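Local coordinates for aspartokinase (Synechocystis, PDB 3L76) that phosphorylates aspartate with ATP at the entry to lysine and threonine biosynthesis, an allosteric kinase carrying ACT domains that bind lysine and threonine, at the interface of chains A and B. Residues are numbered along the deposited sequence; one frame, centred on the assembly and turned at random. Chains: chain A/B, Aspartokinase.

The interface of chains A and B. Residues chain A 83, 86; chain B 54, 61-62, 65-66.
A:Leu83 pushes its forked end into the start of helix 63-87 of chain B, and its two methyls divide the work. CD2 of A:Leu83 drops into the bend where the loop turns into the helix: it lies 3.5 Å from the backbone N of B:Cys62 and 3.6 Å from CB of B:Glu65, with CA of B:Pro61 a little farther off at 4.1 Å. CD1 of A:Leu83 points the other way, towards the methyl CB of B:Ala54 on helix 46-55 and the sulfur SD of B:Met66, both looser neighbours at 4.4 Å. The branch carbon CG also rests against CB of B:Glu65, the two side chains running past one another in opposite senses.

One helical turn on, A:Gln86 brings its amide alongside B:Cys62 and B:Glu65. Beyond CG its chain is stretched out, which carries the amide that far. There the carbonyl OE1 of A:Gln86 lies 3.6 Å from CB of B:Cys62. The amide nitrogen NE2 of A:Gln86 lies beside the end of the B:Glu65 chain, 3.4 Å from OE2 and about as near CG, a polar approach too long to count as a bond; amide and carboxylate are turned nearly perpendicular, 80° apart. A bend at chi2 (-66°) folds the B:Glu65 carboxylate back, leaving its CB and CG to meet A:Leu83 while the acid end turns to A:Gln86.

The backbone supports follow from the helices: A:Leu83 and A:Gln86 sit near the C-terminal end of helix 63-87, whereas B:Glu65 and B:Met66 belong to the first turn of the same helix in chain B. In the deposited two-fold dimer, which may reflect the dimer in solution, each copy contributes both ends of this helix, within the amino acid kinase region. With its sulfur anti to the backbone N (chi1 171°), B:Cys62 places SG 3.8 Å from OE1 of A:Gln86.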
loop_
_atom_site.group_PDB
_atom_site.type_symbol
_atom_site.label_atom_id
_atom_site.label_comp_id
_atom_site.label_asym_id
_atom_site.label_seq_id
_atom_site.Cartn_x
_atom_site.Cartn_y
_atom_site.Cartn_z
ATOM N N LEU A 83 16.331 4.129 -1.429
ATOM C CA LEU A 83 16.771 5.383 -0.827
ATOM C C LEU A 83 18.084 5.183 -0.091
ATOM O O LEU A 83 19.011 5.991 -0.210
ATOM C CB LEU A 83 15.725 5.902 0.160
ATOM C CG LEU A 83 14.506 6.591 -0.444
ATOM C CD1 LEU A 83 13.530 6.974 0.653
ATOM C CD2 LEU A 83 14.930 7.806 -1.260
ATOM N N GLN A 86 20.857 4.918 -2.467
ATOM C CA GLN A 86 21.141 6.231 -3.034
ATOM C C GLN A 86 21.904 7.124 -2.051
ATOM O O GLN A 86 22.706 7.960 -2.467
ATOM C CB GLN A 86 19.842 6.907 -3.491
ATOM C CG GLN A 86 19.163 6.219 -4.673
ATOM C CD GLN A 86 17.888 6.921 -5.108
ATOM O OE1 GLN A 86 17.892 8.114 -5.409
ATOM N NE2 GLN A 86 16.794 6.179 -5.156
ATOM N N ALA B 54 11.816 7.155 6.639
ATOM C CA ALA B 54 12.629 7.641 5.533
ATOM C C ALA B 54 13.698 8.620 6.016
ATOM O O ALA B 54 14.823 8.610 5.519
ATOM C CB ALA B 54 11.757 8.274 4.458
ATOM N N PRO B 61 15.130 12.931 0.545
ATOM C CA PRO B 61 14.650 11.705 -0.059
ATOM C C PRO B 61 14.280 11.944 -1.475
ATOM O O PRO B 61 13.559 12.863 -1.781
ATOM C CB PRO B 61 13.374 11.433 0.718
ATOM C CG PRO B 61 13.181 12.601 1.622
ATOM C CD PRO B 61 14.521 13.127 1.854
ATOM N N CYS B 62 14.727 11.086 -2.347
ATOM C CA CYS B 62 14.432 11.260 -3.729
ATOM C C CYS B 62 12.922 11.313 -3.715
ATOM O O CYS B 62 12.300 10.613 -2.971
ATOM C CB CYS B 62 14.972 10.030 -4.432
ATOM S SG CYS B 62 14.570 9.795 -6.095
ATOM N N GLU B 65 10.860 7.798 -4.868
ATOM C CA GLU B 65 10.900 6.773 -3.833
ATOM C C GLU B 65 10.020 7.145 -2.647
ATOM O O GLU B 65 9.525 6.279 -1.923
ATOM C CB GLU B 65 12.336 6.563 -3.355
ATOM C CG GLU B 65 13.360 6.465 -4.466
ATOM C CD GLU B 65 13.187 5.233 -5.354
ATOM O OE1 GLU B 65 12.456 4.280 -4.976
ATOM O OE2 GLU B 65 13.804 5.224 -6.443
ATOM N N MET B 66 9.831 8.445 -2.462
ATOM C CA MET B 66 9.065 8.983 -1.344
ATOM C C MET B 66 7.550 8.906 -1.586
ATOM O O MET B 66 6.787 8.580 -0.672
ATOM C CB MET B 66 9.493 10.435 -1.081
ATOM C CG MET B 66 9.366 10.869 0.367
ATOM S SD MET B 66 10.370 9.905 1.516
ATOM C CE MET B 66 9.434 10.209 3.007
#